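One contact in two related proteins. Structure 1 is 5-carboxyvanillate decarboxylase from Sphingobium sp., which probably decarboxylates 5-carboxyvanillate as a manganese-binding lyase of the amidohydrolase family: PDB 4ICM (chain A, 1.82 Å), residues Glu8-Phe13 and Asp297-Pro302. Structure 2 is 5-carboxyvanillate decarboxylase from Sphingomonas paucimobilis: PDB 4NG3 (chain B, 1.75 Å), residues Glu8-Phe13 and Asp297-Pro302. Structure 2 is superposed on structure 1 by the backbone atoms of these residues (RMSD 0.10 Å); each is numbered along its deposited sequence.

Structure 1 (4ICM); sequences EEAVTF and DYPYQP. With MN (manganese (II) ion), chain C.
Glu8 and Asp297 send their carboxylates side by side to one manganese ion, at the place where the TIM barrel closes: strand 5-11 meets the loop between strand 292-293 and helix 303-311. From CB, the Glu8 chain runs with CG anti to the backbone N (chi1 -161°) and stays extended; CG stands 3.7 Å and CD 3.3 Å from the manganese, and OE2 binds it at 2.2 Å. OE1 is hydrogen-bonded to Tyr172 and Ser272, which fixes the carboxylate's rotation. Asp297 OD1, His174 and waters 1, 2 and 3 complete the shell; Asp297 OD2 is hydrogen-bonded to His227, and water 1 donates to Glu8 O. Glu9, bent at chi2, suits its place because a carboxylate has two oxygens for two N-H groups: OE1 accepts from Asp297 N at 3.2 Å, OE2 from Tyr298 N at 2.9 Å. Ala10 N donates to Tyr298 O (3.0 Å), and its small CB fits beside Pro299 CD and 3.8 Å from Tyr300 CE2. Tyr300 OH is hydrogen-bonded to Thr77.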
loop_
_atom_site.group_PDB
_atom_site.type_symbol
_atom_site.label_atom_id
_atom_site.label_comp_id
_atom_site.label_asym_id
_atom_site.label_seq_id
_atom_site.Cartn_x
_atom_site.Cartn_y
_atom_site.Cartn_z
ATOM N N GLU A 8 -19.994 -1.115 6.212
ATOM C CA GLU A 8 -19.647 -0.946 4.797
ATOM C C GLU A 8 -20.500 -1.864 3.947
ATOM O O GLU A 8 -19.994 -2.734 3.236
ATOM C CB GLU A 8 -18.156 -1.196 4.529
ATOM C CG GLU A 8 -17.674 -0.593 3.201
ATOM C CD GLU A 8 -16.255 -0.993 2.850
ATOM O OE1 GLU A 8 -15.316 -0.613 3.587
ATOM O OE2 GLU A 8 -16.063 -1.677 1.832
ATOM N N GLU A 9 -21.807 -1.666 4.027
ATOM C CA GLU A 9 -22.726 -2.627 3.436
ATOM C C GLU A 9 -23.359 -2.034 2.195
ATOM O O GLU A 9 -24.124 -1.082 2.271
ATOM C CB GLU A 9 -23.762 -3.044 4.476
ATOM C CG GLU A 9 -23.101 -3.345 5.823
ATOM C CD GLU A 9 -21.865 -4.237 5.680
ATOM O OE1 GLU A 9 -20.803 -3.925 6.278
ATOM O OE2 GLU A 9 -21.951 -5.258 4.966
ATOM N N ALA A 10 -23.015 -2.606 1.050
ATOM C CA ALA A 10 -23.394 -2.051 -0.239
ATOM C C ALA A 10 -24.858 -2.310 -0.607
ATOM O O ALA A 10 -25.441 -3.331 -0.250
ATOM C CB ALA A 10 -22.479 -2.592 -1.320
ATOM N N VAL A 11 -25.433 -1.377 -1.351
ATOM C CA VAL A 11 -26.799 -1.523 -1.808
ATOM C C VAL A 11 -26.897 -0.757 -3.122
ATOM O O VAL A 11 -26.061 0.093 -3.401
ATOM C CB VAL A 11 -27.796 -0.984 -0.749
ATOM C CG1 VAL A 11 -27.686 0.540 -0.617
ATOM C CG2 VAL A 11 -29.217 -1.395 -1.078
ATOM N N THR A 12 -27.891 -1.065 -3.945
ATOM C CA THR A 12 -28.134 -0.235 -5.125
ATOM C C THR A 12 -29.633 -0.055 -5.343
ATOM O O THR A 12 -30.447 -0.698 -4.681
ATOM C CB THR A 12 -27.482 -0.825 -6.392
ATOM O OG1 THR A 12 -27.562 0.126 -7.461
ATOM C CG2 THR A 12 -28.187 -2.107 -6.801
ATOM N N PHE A 13 -29.987 0.828 -6.267
ATOM C CA PHE A 13 -31.383 1.136 -6.538
ATOM C C PHE A 13 -31.587 1.131 -8.051
ATOM O O PHE A 13 -30.651 1.417 -8.808
ATOM C CB PHE A 13 -31.737 2.499 -5.948
ATOM C CG PHE A 13 -31.306 2.674 -4.513
ATOM C CD1 PHE A 13 -32.069 2.164 -3.482
ATOM C CD2 PHE A 13 -30.135 3.356 -4.198
ATOM C CE1 PHE A 13 -31.676 2.322 -2.163
ATOM C CE2 PHE A 13 -29.739 3.519 -2.874
ATOM C CZ PHE A 13 -30.516 3.002 -1.858
ATOM N N ASP A 297 -18.841 -5.846 4.561
ATOM C CA ASP A 297 -18.638 -5.663 3.115
ATOM C C ASP A 297 -19.557 -6.600 2.327
ATOM O O ASP A 297 -19.168 -7.157 1.301
ATOM C CB ASP A 297 -17.174 -5.874 2.698
ATOM C CG ASP A 297 -16.723 -4.913 1.612
ATOM O OD1 ASP A 297 -17.581 -4.188 1.059
ATOM O OD2 ASP A 297 -15.503 -4.899 1.310
ATOM N N TYR A 298 -20.772 -6.782 2.840
ATOM C CA TYR A 298 -21.809 -7.537 2.168
ATOM C C TYR A 298 -22.240 -6.698 0.968
ATOM O O TYR A 298 -22.252 -5.473 1.050
ATOM C CB TYR A 298 -22.988 -7.736 3.131
ATOM C CG TYR A 298 -24.140 -8.511 2.555
ATOM C CD1 TYR A 298 -24.141 -9.899 2.564
ATOM C CD2 TYR A 298 -25.232 -7.857 1.994
ATOM C CE1 TYR A 298 -25.204 -10.624 2.028
ATOM C CE2 TYR A 298 -26.306 -8.574 1.455
ATOM C CZ TYR A 298 -26.286 -9.955 1.481
ATOM O OH TYR A 298 -27.332 -10.677 0.955
ATOM N N PRO A 299 -22.589 -7.340 -0.154
ATOM C CA PRO A 299 -22.668 -8.780 -0.420
ATOM C C PRO A 299 -21.406 -9.370 -1.037
ATOM O O PRO A 299 -21.407 -10.529 -1.458
ATOM C CB PRO A 299 -23.819 -8.866 -1.430
ATOM C CG PRO A 299 -23.679 -7.610 -2.221
ATOM C CD PRO A 299 -23.218 -6.550 -1.231
ATOM N N TYR A 300 -20.342 -8.580 -1.098
ATOM C CA TYR A 300 -19.089 -9.039 -1.673
ATOM C C TYR A 300 -18.403 -10.003 -0.723
ATOM O O TYR A 300 -17.579 -10.808 -1.140
ATOM C CB TYR A 300 -18.194 -7.841 -2.008
ATOM C CG TYR A 300 -18.877 -6.869 -2.942
ATOM C CD1 TYR A 300 -18.941 -7.118 -4.311
ATOM C CD2 TYR A 300 -19.489 -5.718 -2.453
ATOM C CE1 TYR A 300 -19.580 -6.238 -5.173
ATOM C CE2 TYR A 300 -20.131 -4.828 -3.308
ATOM C CZ TYR A 300 -20.176 -5.094 -4.665
ATOM O OH TYR A 300 -20.813 -4.211 -5.514
ATOM N N GLN A 301 -18.754 -9.910 0.557
ATOM C CA GLN A 301 -18.290 -10.853 1.573
ATOM C C GLN A 301 -19.504 -11.415 2.299
ATOM O O GLN A 301 -20.501 -10.702 2.475
ATOM C CB GLN A 301 -17.389 -10.161 2.598
ATOM C CG GLN A 301 -16.230 -9.370 2.013
ATOM C CD GLN A 301 -14.898 -10.012 2.313
ATOM O OE1 GLN A 301 -14.820 -10.993 3.061
ATOM N NE2 GLN A 301 -13.841 -9.463 1.737
ATOM N N PRO A 302 -19.429 -12.686 2.741
ATOM C CA PRO A 302 -20.554 -13.283 3.479
ATOM C C PRO A 302 -20.582 -12.822 4.929
ATOM O O PRO A 302 -19.529 -12.529 5.498
ATOM C CB PRO A 302 -20.259 -14.781 3.407
ATOM C CG PRO A 302 -18.766 -14.858 3.308
ATOM C CD PRO A 302 -18.344 -13.654 2.502
HETATM MN MN MN C . -17.121 -2.329 0.016
HETATM O O HOH W 1 -19.345 -1.844 0.600
HETATM O O HOH W 2 -15.164 -2.878 -1.023
HETATM O O HOH W 3 -17.876 -3.155 -1.875
#

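Structure 2 (4NG3); sequences EEAVTF and DYPYQP. With MN (manganese (II) ion), chain D; 1DF (4-hydroxy-3-methoxy-5-nitrobenzoic acid), chain E.
The carboxylates of Glu8 and Asp297 bind the manganese ion side by side. From CB, the Glu8 chain has CG anti to the backbone N (chi1 -165°) and stays extended; CG stands 3.8 Å and CD 3.3 Å from the manganese, and OE2 binds it at 2.2 Å. OE1 is hydrogen-bonded to Tyr172 and Ser272, fixing the carboxylate's rotation. Asp297 OD1, His174 and water 4, which also donates to Glu8 O, bind as well, and 1DF completes the shell with phenol oxygen O3 and nitro oxygen O11. Asp297 OD2 is hydrogen-bonded to His227; His227, Arg46, and Arg238 of the second subunit hydrogen-bond 1DF. Glu9, bent at chi2, accepts at OE1 from Asp297 N (3.3 Å) and at OE2 from Tyr298 N (2.9 Å). Ala10 N donates to Tyr298 O, and its small CB fits beside Pro299 CD and 3.7 Å from Tyr300 CE2. Tyr300 OH is hydrogen-bonded to Thr77, and its flat ring suits an aromatic ligand: ring carbon CO2 of 1DF sits 3.2 Å above its plane, over its centre.

How the two compare
The two sites have the same residues, and what differs is the bound group: 4-hydroxy-3-methoxy-5-nitrobenzoic acid, 1DF, is modelled in chain B alone. Its phenol oxygen O3 and nitro oxygen O11 stand in the manganese shell where water 3 and water 2 are modelled in chain A. There O11 comes 2.8 Å from Glu8(B) OE2 and also lies close to Asp297(B) OD2, acceptor atoms gathered around one metal. Beyond the two metal-bound oxygens, the ligand's ring packs against the ring of Tyr300(B); in chain A no ligand or ion is modelled at that place. Tyr300(A) and Tyr300(B) nevertheless keep their place within the error, as do Glu8(A) and Glu8(B), which suggests a site already shaped to receive the ligand. The third water stays too, as water 1 and water 4. Away from the ligand, in both structures, Glu9(A) and Glu9(B) grip the backbone N atoms of Asp297(A) and Tyr298(A) or Asp297(B) and Tyr298(B), and Ala10(A) N or Ala10(B) N bonds to the carbonyl O of Tyr298(A) or Tyr298(B).

Structure 2 (4NG3)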
loop_
_atom_site.group_PDB
_atom_site.type_symbol
_atom_site.label_atom_id
_atom_site.label_comp_id
_atom_site.label_asym_id
_atom_site.label_seq_id
_atom_site.Cartn_x
_atom_site.Cartn_y
_atom_site.Cartn_z
ATOM N N GLU B 8 -19.884 -1.162 6.177
ATOM C CA GLU B 8 -19.575 -1.019 4.751
ATOM C C GLU B 8 -20.473 -1.914 3.907
ATOM O O GLU B 8 -20.005 -2.771 3.162
ATOM C CB GLU B 8 -18.090 -1.298 4.447
ATOM C CG GLU B 8 -17.647 -0.800 3.054
ATOM C CD GLU B 8 -16.220 -1.204 2.697
ATOM O OE1 GLU B 8 -15.283 -0.857 3.454
ATOM O OE2 GLU B 8 -16.036 -1.878 1.663
ATOM N N GLU B 9 -21.774 -1.698 4.019
ATOM C CA GLU B 9 -22.718 -2.638 3.445
ATOM C C GLU B 9 -23.340 -2.063 2.188
ATOM O O GLU B 9 -24.068 -1.068 2.229
ATOM C CB GLU B 9 -23.753 -3.019 4.493
ATOM C CG GLU B 9 -23.118 -3.313 5.862
ATOM C CD GLU B 9 -21.905 -4.241 5.745
ATOM O OE1 GLU B 9 -20.841 -3.945 6.346
ATOM O OE2 GLU B 9 -22.021 -5.265 5.036
ATOM N N ALA B 10 -23.028 -2.693 1.066
ATOM C CA ALA B 10 -23.376 -2.147 -0.233
ATOM C C ALA B 10 -24.836 -2.395 -0.593
ATOM O O ALA B 10 -25.405 -3.427 -0.255
ATOM C CB ALA B 10 -22.448 -2.728 -1.311
ATOM N N VAL B 11 -25.427 -1.430 -1.289
ATOM C CA VAL B 11 -26.784 -1.525 -1.775
ATOM C C VAL B 11 -26.824 -0.807 -3.125
ATOM O O VAL B 11 -25.904 -0.052 -3.468
ATOM C CB VAL B 11 -27.772 -0.838 -0.790
ATOM C CG1 VAL B 11 -27.609 0.673 -0.848
ATOM C CG2 VAL B 11 -29.217 -1.231 -1.085
ATOM N N THR B 12 -27.860 -1.060 -3.912
ATOM C CA THR B 12 -28.087 -0.261 -5.102
ATOM C C THR B 12 -29.578 -0.076 -5.313
ATOM O O THR B 12 -30.385 -0.731 -4.657
ATOM C CB THR B 12 -27.470 -0.900 -6.356
ATOM O OG1 THR B 12 -27.534 0.037 -7.445
ATOM C CG2 THR B 12 -28.232 -2.165 -6.725
ATOM N N PHE B 13 -29.933 0.816 -6.228
ATOM C CA PHE B 13 -31.324 1.126 -6.528
ATOM C C PHE B 13 -31.536 1.060 -8.032
ATOM O O PHE B 13 -30.609 1.310 -8.806
ATOM C CB PHE B 13 -31.670 2.519 -6.003
ATOM C CG PHE B 13 -31.265 2.732 -4.569
ATOM C CD1 PHE B 13 -32.015 2.183 -3.540
ATOM C CD2 PHE B 13 -30.125 3.451 -4.254
ATOM C CE1 PHE B 13 -31.631 2.351 -2.218
ATOM C CE2 PHE B 13 -29.744 3.628 -2.938
ATOM C CZ PHE B 13 -30.506 3.077 -1.918
ATOM N N ASP B 297 -18.828 -5.868 4.575
ATOM C CA ASP B 297 -18.661 -5.700 3.124
ATOM C C ASP B 297 -19.638 -6.599 2.339
ATOM O O ASP B 297 -19.312 -7.083 1.247
ATOM C CB ASP B 297 -17.203 -5.972 2.693
ATOM C CG ASP B 297 -16.694 -5.000 1.639
ATOM O OD1 ASP B 297 -17.512 -4.382 0.921
ATOM O OD2 ASP B 297 -15.451 -4.874 1.517
ATOM N N TYR B 298 -20.830 -6.814 2.897
ATOM C CA TYR B 298 -21.913 -7.523 2.211
ATOM C C TYR B 298 -22.376 -6.679 1.013
ATOM O O TYR B 298 -22.420 -5.448 1.114
ATOM C CB TYR B 298 -23.083 -7.717 3.189
ATOM C CG TYR B 298 -24.228 -8.524 2.633
ATOM C CD1 TYR B 298 -24.196 -9.906 2.665
ATOM C CD2 TYR B 298 -25.346 -7.902 2.084
ATOM C CE1 TYR B 298 -25.236 -10.657 2.152
ATOM C CE2 TYR B 298 -26.387 -8.642 1.562
ATOM C CZ TYR B 298 -26.327 -10.022 1.604
ATOM O OH TYR B 298 -27.357 -10.779 1.098
ATOM N N PRO B 299 -22.735 -7.322 -0.119
ATOM C CA PRO B 299 -22.740 -8.764 -0.388
ATOM C C PRO B 299 -21.467 -9.285 -1.050
ATOM O O PRO B 299 -21.463 -10.430 -1.513
ATOM C CB PRO B 299 -23.924 -8.929 -1.347
ATOM C CG PRO B 299 -23.943 -7.662 -2.108
ATOM C CD PRO B 299 -23.436 -6.577 -1.178
ATOM N N TYR B 300 -20.413 -8.472 -1.079
ATOM C CA TYR B 300 -19.142 -8.901 -1.657
ATOM C C TYR B 300 -18.402 -9.868 -0.733
ATOM O O TYR B 300 -17.529 -10.612 -1.178
ATOM C CB TYR B 300 -18.277 -7.689 -2.017
ATOM C CG TYR B 300 -18.983 -6.749 -2.965
ATOM C CD1 TYR B 300 -19.216 -7.116 -4.293
ATOM C CD2 TYR B 300 -19.470 -5.517 -2.526
ATOM C CE1 TYR B 300 -19.880 -6.274 -5.160
ATOM C CE2 TYR B 300 -20.147 -4.667 -3.391
ATOM C CZ TYR B 300 -20.341 -5.054 -4.707
ATOM O OH TYR B 300 -20.996 -4.227 -5.583
ATOM N N GLN B 301 -18.756 -9.842 0.553
ATOM C CA GLN B 301 -18.279 -10.816 1.542
ATOM C C GLN B 301 -19.494 -11.370 2.265
ATOM O O GLN B 301 -20.487 -10.658 2.436
ATOM C CB GLN B 301 -17.382 -10.155 2.595
ATOM C CG GLN B 301 -16.156 -9.454 2.062
ATOM C CD GLN B 301 -14.897 -10.254 2.280
ATOM O OE1 GLN B 301 -14.905 -11.292 2.955
ATOM N NE2 GLN B 301 -13.801 -9.782 1.708
ATOM N N PRO B 302 -19.422 -12.635 2.706
ATOM C CA PRO B 302 -20.527 -13.256 3.452
ATOM C C PRO B 302 -20.571 -12.817 4.922
ATOM O O PRO B 302 -19.529 -12.492 5.506
ATOM C CB PRO B 302 -20.211 -14.750 3.345
ATOM C CG PRO B 302 -18.717 -14.799 3.208
ATOM C CD PRO B 302 -18.357 -13.605 2.380
HETATM MN MN MN D . -16.951 -2.536 -0.243
HETATM C C1 1DF E . -15.967 -5.941 -4.637
HETATM C CO1 1DF E . -15.417 -5.786 -3.362
HETATM C CO2 1DF E . -16.807 -4.970 -5.162
HETATM C CM1 1DF E . -15.727 -4.646 -2.615
HETATM C CM2 1DF E . -17.105 -3.847 -4.416
HETATM O OM 1DF E . -17.936 -2.855 -4.876
HETATM C CZ 1DF E . -16.576 -3.690 -3.153
HETATM C CC 1DF E . -15.682 -7.123 -5.493
HETATM C CV 1DF E . -18.151 -2.647 -6.228
HETATM O O1 1DF E . -15.278 -8.198 -4.989
HETATM O O2 1DF E . -15.863 -7.030 -6.739
HETATM O O3 1DF E . -17.232 -2.807 -2.342
HETATM N N 1DF E . -14.958 -4.290 -1.453
HETATM O O11 1DF E . -15.303 -3.273 -0.697
HETATM O O22 1DF E . -13.916 -4.985 -1.138
HETATM O O HOH W 4 -19.096 -2.172 0.274
#